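Long-range contacts in putative mandelate racemase (Zymomonas mobilis, PDB 2OX4), which binds magnesium and is probably a lyase of the enolase superfamily, perhaps a dehydratase: residues 120-125 against 334-339; 167-172 against 197-202; 327-332 against 368-373. One frame throughout, in Å; residues are numbered along the deposited sequence.

Interaction 1: residues 120-125 against 334-339; sequences GKNRED and AIPNFC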
ATOM      1  N   GLY C 120     -38.379  -4.692 -10.339  1.00 12.02           N
ATOM      2  CA  GLY C 120     -39.405  -5.530  -9.726  1.00 10.89           C
ATOM      3  C   GLY C 120     -39.213  -5.636  -8.220  1.00 14.58           C
ATOM      4  O   GLY C 120     -38.409  -4.906  -7.653  1.00 19.71           O
ATOM      5  N   LYS C 121     -39.967  -6.525  -7.573  1.00 12.55           N
ATOM      6  CA  LYS C 121     -39.909  -6.702  -6.114  1.00  9.04           C
ATOM      7  C   LYS C 121     -38.863  -7.742  -5.743  1.00 10.55           C
ATOM      8  O   LYS C 121     -38.725  -8.748  -6.440  1.00 12.88           O
ATOM      9  CB  LYS C 121     -41.261  -7.221  -5.597  1.00 15.92           C
ATOM     10  CG  LYS C 121     -42.291  -6.152  -5.350  1.00 19.96           C
ATOM     11  CD  LYS C 121     -43.518  -6.723  -4.650  1.00 21.99           C
ATOM     12  CE  LYS C 121     -44.608  -5.681  -4.605  1.00 22.59           C
ATOM     13  NZ  LYS C 121     -45.877  -6.226  -5.138  1.00 26.72           N
ATOM     14  N   ASN C 122     -38.175  -7.532  -4.613  1.00  6.84           N
ATOM     15  CA  ASN C 122     -37.251  -8.520  -4.081  1.00 10.76           C
ATOM     16  C   ASN C 122     -37.792  -9.158  -2.803  1.00 10.85           C
ATOM     17  O   ASN C 122     -37.176 -10.065  -2.235  1.00 14.27           O
ATOM     18  CB  ASN C 122     -35.894  -7.870  -3.789  1.00  7.58           C
ATOM     19  CG  ASN C 122     -35.108  -7.635  -5.037  1.00 11.67           C
ATOM     20  OD1 ASN C 122     -34.203  -8.397  -5.369  1.00 12.73           O
ATOM     21  ND2 ASN C 122     -35.468  -6.585  -5.769  1.00 10.36           N
ATOM     22  N   ARG C 123     -38.937  -8.650  -2.354  1.00 12.96           N
ATOM     23  CA  ARG C 123     -39.574  -9.092  -1.117  1.00 12.35           C
ATOM     24  C   ARG C 123     -41.003  -8.548  -1.129  1.00 12.38           C
ATOM     25  O   ARG C 123     -41.316  -7.617  -1.879  1.00 14.31           O
ATOM     26  CB  ARG C 123     -38.817  -8.557   0.107  1.00 12.54           C
ATOM     27  CG  ARG C 123     -38.642  -7.035   0.136  1.00  9.82           C
ATOM     28  CD  ARG C 123     -37.517  -6.616   1.114  1.00 11.94           C
ATOM     29  NE  ARG C 123     -36.212  -7.116   0.672  1.00 12.74           N
ATOM     30  CZ  ARG C 123     -35.488  -6.563  -0.296  1.00 14.07           C
ATOM     31  NH1 ARG C 123     -35.913  -5.455  -0.904  1.00  9.09           N
ATOM     32  NH2 ARG C 123     -34.326  -7.107  -0.639  1.00 11.76           N
ATOM     33  N   GLU C 124     -41.868  -9.125  -0.303  1.00 13.65           N
ATOM     34  CA  GLU C 124     -43.284  -8.751  -0.328  1.00 14.18           C
ATOM     35  C   GLU C 124     -43.593  -7.525   0.526  1.00 12.99           C
ATOM     36  O   GLU C 124     -44.575  -6.822   0.277  1.00 14.46           O
ATOM     37  CB  GLU C 124     -44.168  -9.938   0.091  1.00 18.92           C
ATOM     38  CG  GLU C 124     -44.253 -11.050  -0.969  1.00 26.00           C
ATOM     39  CD  GLU C 124     -44.597 -10.529  -2.375  1.00 46.70           C
ATOM     40  OE1 GLU C 124     -45.640  -9.858  -2.547  1.00 40.01           O
ATOM     41  OE2 GLU C 124     -43.821 -10.796  -3.320  1.00 41.43           O
ATOM     42  N   ASP C 125     -42.766  -7.282   1.544  1.00 13.46           N
ATOM     43  CA  ASP C 125     -42.888  -6.075   2.363  1.00 10.61           C
ATOM     44  C   ASP C 125     -41.522  -5.704   2.954  1.00 13.85           C
ATOM     45  O   ASP C 125     -40.538  -6.407   2.723  1.00 13.88           O
ATOM     46  CB  ASP C 125     -43.981  -6.223   3.450  1.00 13.11           C
ATOM     47  CG  ASP C 125     -43.590  -7.183   4.576  1.00 22.72           C
ATOM     48  OD1 ASP C 125     -44.293  -7.193   5.615  1.00 20.14           O
ATOM     49  OD2 ASP C 125     -42.603  -7.938   4.443  1.00 19.02           O
ATOM     50  N   ALA C 334     -37.005  -2.707  -4.753  1.00  8.46           N
ATOM     51  CA  ALA C 334     -36.390  -3.153  -6.012  1.00 10.89           C
ATOM     52  C   ALA C 334     -34.924  -3.602  -5.902  1.00 10.63           C
ATOM     53  O   ALA C 334     -34.329  -4.009  -6.911  1.00 15.17           O
ATOM     54  CB  ALA C 334     -36.510  -2.074  -7.077  1.00  7.39           C
ATOM     55  N   ILE C 335     -34.332  -3.518  -4.714  1.00  8.89           N
ATOM     56  CA  ILE C 335     -32.914  -3.917  -4.565  1.00  9.34           C
ATOM     57  C   ILE C 335     -32.797  -5.200  -3.724  1.00 10.63           C
ATOM     58  O   ILE C 335     -33.567  -5.384  -2.780  1.00 11.20           O
ATOM     59  CB  ILE C 335     -32.020  -2.775  -3.955  1.00  9.32           C
ATOM     60  CG1 ILE C 335     -32.538  -2.331  -2.577  1.00 10.48           C
ATOM     61  CG2 ILE C 335     -31.905  -1.574  -4.932  1.00 10.81           C
ATOM     62  CD1 ILE C 335     -31.560  -1.424  -1.791  1.00 10.61           C
ATOM     63  N   PRO C 336     -31.850  -6.094  -4.069  1.00 10.18           N
ATOM     64  CA  PRO C 336     -31.648  -7.314  -3.273  1.00 12.23           C
ATOM     65  C   PRO C 336     -31.010  -7.079  -1.897  1.00  8.60           C
ATOM     66  O   PRO C 336     -31.299  -7.833  -0.956  1.00 11.13           O
ATOM     67  CB  PRO C 336     -30.741  -8.176  -4.162  1.00 10.48           C
ATOM     68  CG  PRO C 336     -29.983  -7.196  -4.990  1.00 10.50           C
ATOM     69  CD  PRO C 336     -30.950  -6.055  -5.238  1.00  9.59           C
ATOM     70  N   ASN C 337     -30.177  -6.039  -1.774  1.00  9.62           N
ATOM     71  CA  ASN C 337     -29.396  -5.806  -0.564  1.00  9.22           C
ATOM     72  C   ASN C 337     -30.030  -4.767   0.368  1.00 12.75           C
ATOM     73  O   ASN C 337     -29.381  -3.847   0.836  1.00  8.49           O
ATOM     74  CB  ASN C 337     -27.905  -5.489  -0.872  1.00  8.25           C
ATOM     75  CG  ASN C 337     -27.711  -4.281  -1.823  1.00  8.97           C
ATOM     76  OD1 ASN C 337     -28.544  -4.017  -2.687  1.00  9.81           O
ATOM     77  ND2 ASN C 337     -26.580  -3.566  -1.670  1.00  8.14           N
ATOM     78  N   PHE C 338     -31.320  -4.923   0.635  1.00 14.75           N
ATOM     79  CA  PHE C 338     -32.046  -4.029   1.536  1.00 12.62           C
ATOM     80  C   PHE C 338     -31.868  -4.474   2.991  1.00 12.56           C
ATOM     81  O   PHE C 338     -31.954  -5.665   3.287  1.00 14.54           O
ATOM     82  CB  PHE C 338     -33.542  -4.042   1.149  1.00 11.75           C
ATOM     83  CG  PHE C 338     -34.459  -3.419   2.176  1.00 12.44           C
ATOM     84  CD1 PHE C 338     -34.537  -2.038   2.310  1.00 13.53           C
ATOM     85  CD2 PHE C 338     -35.272  -4.221   2.975  1.00 11.64           C
ATOM     86  CE1 PHE C 338     -35.406  -1.456   3.244  1.00 13.45           C
ATOM     87  CE2 PHE C 338     -36.137  -3.656   3.912  1.00 12.10           C
ATOM     88  CZ  PHE C 338     -36.203  -2.274   4.044  1.00 10.49           C
ATOM     89  N   CYS C 339     -31.634  -3.517   3.897  1.00  8.64           N
ATOM     90  CA  CYS C 339     -31.490  -3.809   5.329  1.00 11.72           C
ATOM     91  C   CYS C 339     -32.825  -3.588   6.084  1.00 13.06           C
ATOM     92  O   CYS C 339     -33.417  -4.531   6.633  1.00 12.37           O
ATOM     93  CB  CYS C 339     -30.395  -2.916   5.945  1.00 11.49           C
ATOM     94  SG  CYS C 339     -30.221  -3.138   7.725  1.00 17.28           S
TER
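The guanidinium of R123 lies between two methylene groups: CB of F338 sits 3.3 Å above one face, out toward the rim, and CB of its own neighbour N122 takes a similar place on the opposite face. At its edge is the carbonyl of I335. NH1 and NH2 both bond end-on to that single oxygen, with R123 NH1 to I335 O at 3.0 Å and R123 NH2 to I335 O at 2.9 Å. The oxygen lies almost in the guanidinium plane, so two moderately bent bonds fix the plane and rotation of the group, its edge turned to the loop. The phenyl ring of F338 is tilted 38° from the guanidinium, and its CD2 runs 3.8 Å from R123 CD. R123 gets there with CG in the crowded position between backbone N and carbonyl carbon (chi1 55°) and the chain bent at chi3; arginine suits the place, its long chain and neighbouring N-H groups letting it reach one backbone oxygen with two donors.

The N122 side chain points to the same loop: OD1 rests 3.5 Å from P336 CA, while ND2 donates to the carbonyl of I333, at the end of helix 322-333. Glycine suits position 120, where a CB would jam against the preceding carbonyl; G120 O makes a CA-H...O contact with A334 CA at 3.1 Å. E71 and E75 of the second subunit pack on N122 and P336. The contact joins the loop entering strand 126-131 to the one entering strand 341-344, parallel neighbours in the barrel domain of the enolase superfamily.

Interaction 2: residues 167-172 against 197-202; sequences VDVLAH and ERVEAI
Two backbone carbonyls receive the tip of R198. Its NH1 donates to both, lying 2.8 Å from V169 O and, through a second bond of equal length, the same distance from H172 O. The two oxygens are approached differently: H172 O is met in its carbonyl plane, on a lone pair, whereas the donor stands 57° out of the plane of the V169 carbonyl. NH2 adds a weak bond to H172 O, so the guanidinium edge closes over that oxygen from two nitrogens. Arginine suits the place because its charge and several N-H groups can satisfy buried carbonyls that a turning chain leaves without strand partners.

The aliphatic part of the same side chain does the packing. Extended from CG to NE, it slides past V169 in the opposite direction, bringing V169 CG1 3.8 Å from R198 CB. V169 also meets V199 at about a right angle, their CG2 methyls in contact, while V167 CG1 and I202 CD1 touch tip to tip at 3.7 Å. These branched apolar residues pack the loop and strand end against the helix without needing polar partners.

Farther out, D168 shapes the loop. Its OD1 accepts from L170 N (an Asx turn) and A171 N (an Asx motif), each at 3.1 Å from D168 OD1, holding the turn whose V169 and H172 carbonyls R198 meets. D168 OD2 is held by H217, and R198 NH2 has a further acceptor in G145 O. V167 ends strand 164-167, its side chain about 6 Å from that of the magnesium ligand E215. Strand 164-167, this loop and helix 189-206 thus form one beta-alpha step of the enolase-superfamily barrel, whose metal ligands E215, E241 and E267 come at or just past the ends of the successive strands 211-215, 237-241 and 263-265.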
ATOM      1  N   VAL C 167     -32.254   6.005  17.961  1.00 14.22           N
ATOM      2  CA  VAL C 167     -32.212   7.106  18.911  1.00 14.44           C
ATOM      3  C   VAL C 167     -30.830   7.772  18.891  1.00 15.97           C
ATOM      4  O   VAL C 167     -29.803   7.090  18.750  1.00 15.38           O
ATOM      5  CB  VAL C 167     -32.600   6.609  20.320  1.00 15.20           C
ATOM      6  CG1 VAL C 167     -31.668   5.491  20.800  1.00 15.33           C
ATOM      7  CG2 VAL C 167     -32.686   7.757  21.307  1.00 29.59           C
ATOM      8  N   ASP C 168     -30.833   9.100  18.977  1.00 14.89           N
ATOM      9  CA  ASP C 168     -29.628   9.885  19.262  1.00 12.35           C
ATOM     10  C   ASP C 168     -29.583  10.122  20.766  1.00 17.56           C
ATOM     11  O   ASP C 168     -30.413  10.866  21.307  1.00 18.88           O
ATOM     12  CB  ASP C 168     -29.674  11.214  18.503  1.00 14.21           C
ATOM     13  CG  ASP C 168     -28.404  12.059  18.684  1.00 12.71           C
ATOM     14  OD1 ASP C 168     -27.607  11.809  19.620  1.00 15.31           O
ATOM     15  OD2 ASP C 168     -28.204  12.982  17.870  1.00 20.23           O
ATOM     16  N   VAL C 169     -28.615   9.492  21.426  1.00 11.90           N
ATOM     17  CA  VAL C 169     -28.521   9.528  22.891  1.00 13.27           C
ATOM     18  C   VAL C 169     -27.494  10.540  23.436  1.00 17.77           C
ATOM     19  O   VAL C 169     -27.402  10.728  24.652  1.00 17.94           O
ATOM     20  CB  VAL C 169     -28.297   8.120  23.510  1.00 20.15           C
ATOM     21  CG1 VAL C 169     -29.458   7.186  23.169  1.00 13.51           C
ATOM     22  CG2 VAL C 169     -26.967   7.509  23.035  1.00 19.05           C
ATOM     23  N   LEU C 170     -26.729  11.181  22.540  1.00 16.70           N
ATOM     24  CA  LEU C 170     -25.688  12.139  22.961  1.00 12.02           C
ATOM     25  C   LEU C 170     -26.081  13.589  22.777  1.00  9.69           C
ATOM     26  O   LEU C 170     -25.519  14.466  23.442  1.00 15.44           O
ATOM     27  CB  LEU C 170     -24.335  11.856  22.260  1.00 11.94           C
ATOM     28  CG  LEU C 170     -23.672  10.503  22.547  1.00 15.12           C
ATOM     29  CD1 LEU C 170     -22.484  10.230  21.598  1.00 17.54           C
ATOM     30  CD2 LEU C 170     -23.238  10.355  23.996  1.00 20.64           C
ATOM     31  N   ALA C 171     -27.047  13.852  21.892  1.00 10.39           N
ATOM     32  CA  ALA C 171     -27.314  15.210  21.423  1.00 13.57           C
ATOM     33  C   ALA C 171     -27.820  16.138  22.532  1.00 19.29           C
ATOM     34  O   ALA C 171     -27.510  17.335  22.538  1.00 19.25           O
ATOM     35  CB  ALA C 171     -28.294  15.199  20.277  1.00 18.05           C
ATOM     36  N   HIS C 172     -28.611  15.585  23.449  1.00 18.02           N
ATOM     37  CA  HIS C 172     -29.301  16.405  24.449  1.00 22.33           C
ATOM     38  C   HIS C 172     -28.767  16.141  25.838  1.00 13.07           C
ATOM     39  O   HIS C 172     -28.444  15.004  26.188  1.00 15.68           O
ATOM     40  CB  HIS C 172     -30.812  16.164  24.403  1.00 18.35           C
ATOM     41  CG  HIS C 172     -31.412  16.445  23.065  1.00 18.35           C
ATOM     42  ND1 HIS C 172     -31.553  15.476  22.098  1.00 20.59           N
ATOM     43  CD2 HIS C 172     -31.874  17.594  22.518  1.00 22.29           C
ATOM     44  CE1 HIS C 172     -32.093  16.011  21.017  1.00 20.82           C
ATOM     45  NE2 HIS C 172     -32.293  17.297  21.245  1.00 27.15           N
ATOM     46  N   GLU C 197     -26.818   5.419  29.924  1.00 19.67           N
ATOM     47  CA  GLU C 197     -28.043   5.231  30.729  1.00 20.10           C
ATOM     48  C   GLU C 197     -29.295   5.196  29.842  1.00 24.15           C
ATOM     49  O   GLU C 197     -30.240   4.466  30.140  1.00 20.96           O
ATOM     50  CB  GLU C 197     -28.181   6.278  31.853  1.00 20.17           C
ATOM     51  CG  GLU C 197     -28.573   7.671  31.380  1.00 17.35           C
ATOM     52  CD  GLU C 197     -28.717   8.671  32.513  1.00 20.96           C
ATOM     53  OE1 GLU C 197     -29.333   9.733  32.281  1.00 26.00           O
ATOM     54  OE2 GLU C 197     -28.192   8.403  33.614  1.00 25.65           O
ATOM     55  N   ARG C 198     -29.279   5.967  28.752  1.00 16.32           N
ATOM     56  CA  ARG C 198     -30.386   5.995  27.800  1.00 13.48           C
ATOM     57  C   ARG C 198     -30.472   4.696  26.997  1.00 21.21           C
ATOM     58  O   ARG C 198     -31.550   4.111  26.882  1.00 18.49           O
ATOM     59  CB  ARG C 198     -30.291   7.214  26.883  1.00 13.08           C
ATOM     60  CG  ARG C 198     -30.583   8.523  27.581  1.00 14.72           C
ATOM     61  CD  ARG C 198     -29.986   9.708  26.864  1.00 19.98           C
ATOM     62  NE  ARG C 198     -30.315  10.956  27.550  1.00 18.55           N
ATOM     63  CZ  ARG C 198     -29.983  12.170  27.124  1.00 24.19           C
ATOM     64  NH1 ARG C 198     -29.281  12.323  26.008  1.00 14.90           N
ATOM     65  NH2 ARG C 198     -30.338  13.240  27.830  1.00 20.33           N
ATOM     66  N   VAL C 199     -29.336   4.233  26.468  1.00 17.69           N
ATOM     67  CA  VAL C 199     -29.290   2.956  25.748  1.00 15.59           C
ATOM     68  C   VAL C 199     -29.698   1.794  26.652  1.00 13.64           C
ATOM     69  O   VAL C 199     -30.515   0.945  26.262  1.00 16.49           O
ATOM     70  CB  VAL C 199     -27.871   2.674  25.153  1.00 15.01           C
ATOM     71  CG1 VAL C 199     -27.805   1.252  24.572  1.00 13.33           C
ATOM     72  CG2 VAL C 199     -27.518   3.724  24.090  1.00 13.21           C
ATOM     73  N   GLU C 200     -29.147   1.778  27.867  1.00 18.55           N
ATOM     74  CA  GLU C 200     -29.493   0.773  28.878  1.00 20.15           C
ATOM     75  C   GLU C 200     -30.987   0.774  29.248  1.00 18.83           C
ATOM     76  O   GLU C 200     -31.610  -0.295  29.337  1.00 18.95           O
ATOM     77  CB  GLU C 200     -28.648   0.982  30.135  1.00 20.52           C
ATOM     78  CG  GLU C 200     -28.760  -0.138  31.148  1.00 33.36           C
ATOM     79  CD  GLU C 200     -27.605  -0.150  32.122  1.00 46.54           C
ATOM     80  OE1 GLU C 200     -27.119  -1.256  32.437  1.00 47.24           O
ATOM     81  OE2 GLU C 200     -27.183   0.944  32.564  1.00 50.10           O
ATOM     82  N   ALA C 201     -31.541   1.968  29.464  1.00 22.35           N
ATOM     83  CA  ALA C 201     -32.971   2.140  29.751  1.00 19.04           C
ATOM     84  C   ALA C 201     -33.850   1.547  28.648  1.00 24.53           C
ATOM     85  O   ALA C 201     -34.807   0.812  28.927  1.00 15.49           O
ATOM     86  CB  ALA C 201     -33.301   3.610  29.947  1.00 15.76           C
ATOM     87  N   ILE C 202     -33.521   1.881  27.403  1.00 18.47           N
ATOM     88  CA  ILE C 202     -34.256   1.373  26.252  1.00 16.89           C
ATOM     89  C   ILE C 202     -34.135  -0.148  26.152  1.00 14.99           C
ATOM     90  O   ILE C 202     -35.148  -0.828  26.008  1.00 20.32           O
ATOM     91  CB  ILE C 202     -33.814   2.043  24.933  1.00 14.06           C
ATOM     92  CG1 ILE C 202     -34.221   3.524  24.911  1.00 20.41           C
ATOM     93  CG2 ILE C 202     -34.429   1.333  23.743  1.00 14.86           C
ATOM     94  CD1 ILE C 202     -33.410   4.391  23.904  1.00 14.30           C
TER

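Interaction 3: residues 327-332 against 368-373; sequences ASLHAE and KVPELP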
ATOM      1  N   ALA C 327     -41.466   7.487  -2.635  1.00  9.15           N
ATOM      2  CA  ALA C 327     -40.396   7.199  -3.591  1.00  9.60           C
ATOM      3  C   ALA C 327     -39.430   6.168  -3.008  1.00 10.54           C
ATOM      4  O   ALA C 327     -39.059   5.214  -3.689  1.00 13.16           O
ATOM      5  CB  ALA C 327     -39.659   8.473  -3.980  1.00 13.74           C
ATOM      6  N   SER C 328     -39.068   6.340  -1.733  1.00  9.63           N
ATOM      7  CA  SER C 328     -38.093   5.449  -1.088  1.00 10.38           C
ATOM      8  C   SER C 328     -38.536   3.983  -1.050  1.00 12.75           C
ATOM      9  O   SER C 328     -37.715   3.084  -1.124  1.00 10.77           O
ATOM     10  CB  SER C 328     -37.743   5.943   0.317  1.00 12.39           C
ATOM     11  OG  SER C 328     -38.824   5.747   1.221  1.00 11.35           O
ATOM     12  N   LEU C 329     -39.841   3.746  -0.935  1.00 10.11           N
ATOM     13  CA  LEU C 329     -40.353   2.383  -0.864  1.00  9.79           C
ATOM     14  C   LEU C 329     -40.142   1.643  -2.183  1.00  6.89           C
ATOM     15  O   LEU C 329     -39.851   0.445  -2.196  1.00  9.18           O
ATOM     16  CB  LEU C 329     -41.844   2.412  -0.485  1.00  8.63           C
ATOM     17  CG  LEU C 329     -42.130   3.097   0.857  1.00 10.69           C
ATOM     18  CD1 LEU C 329     -43.634   3.300   1.040  1.00 17.28           C
ATOM     19  CD2 LEU C 329     -41.541   2.304   2.016  1.00 16.24           C
ATOM     20  N   HIS C 330     -40.302   2.361  -3.293  1.00  7.14           N
ATOM     21  CA  HIS C 330     -40.038   1.792  -4.618  1.00 10.17           C
ATOM     22  C   HIS C 330     -38.568   1.425  -4.781  1.00 10.06           C
ATOM     23  O   HIS C 330     -38.254   0.312  -5.213  1.00  9.19           O
ATOM     24  CB  HIS C 330     -40.466   2.755  -5.715  1.00  7.77           C
ATOM     25  CG  HIS C 330     -41.950   2.948  -5.791  1.00 10.35           C
ATOM     26  ND1 HIS C 330     -42.773   2.105  -6.508  1.00  9.95           N
ATOM     27  CD2 HIS C 330     -42.759   3.873  -5.221  1.00 15.37           C
ATOM     28  CE1 HIS C 330     -44.027   2.514  -6.389  1.00  9.40           C
ATOM     29  NE2 HIS C 330     -44.045   3.587  -5.614  1.00 10.50           N
ATOM     30  N   ALA C 331     -37.686   2.352  -4.418  1.00 10.05           N
ATOM     31  CA  ALA C 331     -36.232   2.142  -4.539  1.00 11.65           C
ATOM     32  C   ALA C 331     -35.800   0.922  -3.713  1.00 10.26           C
ATOM     33  O   ALA C 331     -35.077   0.057  -4.194  1.00 10.29           O
ATOM     34  CB  ALA C 331     -35.472   3.401  -4.088  1.00 11.46           C
ATOM     35  N   GLU C 332     -36.289   0.845  -2.480  1.00  8.03           N
ATOM     36  CA  GLU C 332     -35.891  -0.208  -1.556  1.00  8.26           C
ATOM     37  C   GLU C 332     -36.435  -1.586  -1.889  1.00 12.78           C
ATOM     38  O   GLU C 332     -35.733  -2.587  -1.722  1.00 10.72           O
ATOM     39  CB  GLU C 332     -36.278   0.157  -0.135  1.00  8.40           C
ATOM     40  CG  GLU C 332     -35.432   1.290   0.442  1.00 11.19           C
ATOM     41  CD  GLU C 332     -35.914   1.717   1.815  1.00 15.72           C
ATOM     42  OE1 GLU C 332     -37.145   1.744   2.050  1.00 16.93           O
ATOM     43  OE2 GLU C 332     -35.061   2.025   2.667  1.00 15.71           O
ATOM     44  N   LYS C 368     -45.605  -1.770   2.966  1.00 13.30           N
ATOM     45  CA  LYS C 368     -45.779  -2.249   1.593  1.00 13.26           C
ATOM     46  C   LYS C 368     -45.534  -1.111   0.603  1.00  9.12           C
ATOM     47  O   LYS C 368     -45.850   0.043   0.886  1.00 12.84           O
ATOM     48  CB  LYS C 368     -47.187  -2.825   1.404  1.00 18.80           C
ATOM     49  CG  LYS C 368     -47.335  -4.254   1.921  1.00 23.43           C
ATOM     50  CD  LYS C 368     -48.784  -4.705   1.885  1.00 38.86           C
ATOM     51  CE  LYS C 368     -48.969  -6.020   2.630  1.00 44.13           C
ATOM     52  NZ  LYS C 368     -48.297  -7.155   1.941  1.00 59.41           N
ATOM     53  N   VAL C 369     -44.973  -1.436  -0.557  1.00 12.59           N
ATOM     54  CA  VAL C 369     -44.768  -0.421  -1.600  1.00 12.55           C
ATOM     55  C   VAL C 369     -46.125   0.008  -2.178  1.00 13.21           C
ATOM     56  O   VAL C 369     -47.027  -0.831  -2.315  1.00 14.02           O
ATOM     57  CB  VAL C 369     -43.820  -0.945  -2.713  1.00 15.02           C
ATOM     58  CG1 VAL C 369     -44.493  -2.035  -3.558  1.00 11.59           C
ATOM     59  CG2 VAL C 369     -43.297   0.203  -3.581  1.00 12.71           C
ATOM     60  N   PRO C 370     -46.297   1.316  -2.486  1.00 13.58           N
ATOM     61  CA  PRO C 370     -47.506   1.691  -3.240  1.00 14.07           C
ATOM     62  C   PRO C 370     -47.635   0.929  -4.566  1.00 16.62           C
ATOM     63  O   PRO C 370     -46.631   0.570  -5.193  1.00 15.94           O
ATOM     64  CB  PRO C 370     -47.314   3.193  -3.499  1.00 11.35           C
ATOM     65  CG  PRO C 370     -46.407   3.649  -2.380  1.00 18.95           C
ATOM     66  CD  PRO C 370     -45.467   2.491  -2.156  1.00 15.84           C
ATOM     67  N   GLU C 371     -48.874   0.668  -4.972  1.00 14.51           N
ATOM     68  CA  GLU C 371     -49.136  -0.088  -6.192  1.00 11.10           C
ATOM     69  C   GLU C 371     -49.832   0.758  -7.268  1.00 13.94           C
ATOM     70  O   GLU C 371     -50.211   0.241  -8.322  1.00 13.95           O
ATOM     71  CB  GLU C 371     -49.967  -1.339  -5.877  1.00 13.64           C
ATOM     72  CG  GLU C 371     -49.308  -2.337  -4.935  1.00 15.17           C
ATOM     73  CD  GLU C 371     -48.180  -3.140  -5.582  1.00 20.38           C
ATOM     74  OE1 GLU C 371     -47.995  -3.073  -6.815  1.00 19.81           O
ATOM     75  OE2 GLU C 371     -47.473  -3.856  -4.844  1.00 18.96           O
ATOM     76  N   LEU C 372     -49.981   2.056  -7.004  1.00 12.62           N
ATOM     77  CA  LEU C 372     -50.571   3.004  -7.950  1.00 12.80           C
ATOM     78  C   LEU C 372     -49.559   3.279  -9.069  1.00 14.74           C
ATOM     79  O   LEU C 372     -48.374   2.963  -8.910  1.00 12.85           O
ATOM     80  CB  LEU C 372     -50.923   4.310  -7.223  1.00 12.21           C
ATOM     81  CG  LEU C 372     -52.001   4.250  -6.136  1.00 18.05           C
ATOM     82  CD1 LEU C 372     -52.116   5.598  -5.416  1.00 18.52           C
ATOM     83  CD2 LEU C 372     -53.338   3.851  -6.745  1.00 24.50           C
ATOM     84  N   PRO C 373     -50.009   3.835 -10.212  1.00 13.42           N
ATOM     85  CA  PRO C 373     -49.016   4.266 -11.220  1.00 13.25           C
ATOM     86  C   PRO C 373     -48.036   5.318 -10.680  1.00 13.62           C
ATOM     87  O   PRO C 373     -48.417   6.139  -9.852  1.00 14.38           O
ATOM     88  CB  PRO C 373     -49.877   4.862 -12.336  1.00 16.03           C
ATOM     89  CG  PRO C 373     -51.230   4.199 -12.171  1.00 15.09           C
ATOM     90  CD  PRO C 373     -51.400   4.050 -10.681  1.00 14.43           C
TER
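A CH-pi contact is the most directional element between helix 322-333 and the loop that follows strand 366-367. CG2 of V369 stands over one face of the H330 imidazole, 3.6 Å from the ring centroid and 15° off the normal, shifted toward the rim on the ND1 side. The methyl is placed by V369 holding CG2 anti to its backbone N, while H330 carries CG anti to its carbonyl carbon (chi1 -68°), which swings the ring out from the helix toward the loop.

Apolar packing extends from there. L329 and P370 cross at about a right angle, with L329 CD1 3.8 Å from P370 CD, and V369 CG2 also approaches L329 CB at 4.1 Å. The branched leucine and valine and the rigid proline ring suit a largely buried apolar surface, since none of these side chains asks for a polar partner. The helix belongs to the barrel domain of the enolase superfamily, and the contact lays the chain, on its way from that domain to strand 387-393 of the antiparallel sheet, against the helix.

Polar groups keep the imidazole in place, though no hydrogen bond joins the two segments. Both ring nitrogens of H330 are engaged: ND1 accepts from Y115 N and NE2 donates to I375 O, consistent with a neutral imidazole protonated at NE2, and the pair of bonds fixes the ring's rotation. H330 CE1 comes 3.5 Å from P370 O.

In the fold
Interactions 1 and 3 are neighbours, their centres 11 Å apart on the same side of the chain's centre, and both draw on helix 322-333 or the loop just after it. They touch through a salt bridge, K121 NZ to E371 OE2 at 2.9 Å, and through F338, whose CE1 packs 3.5 Å from E332 CD. Their segments alternate along the chain. Interaction 2 stands apart, its centre about 31 Å from that of interaction 1 and 32 Å from that of interaction 3. It is the one nearest the metal: the V167 side chain is about 11 Å from the magnesium ion held by E215, E241 and E267.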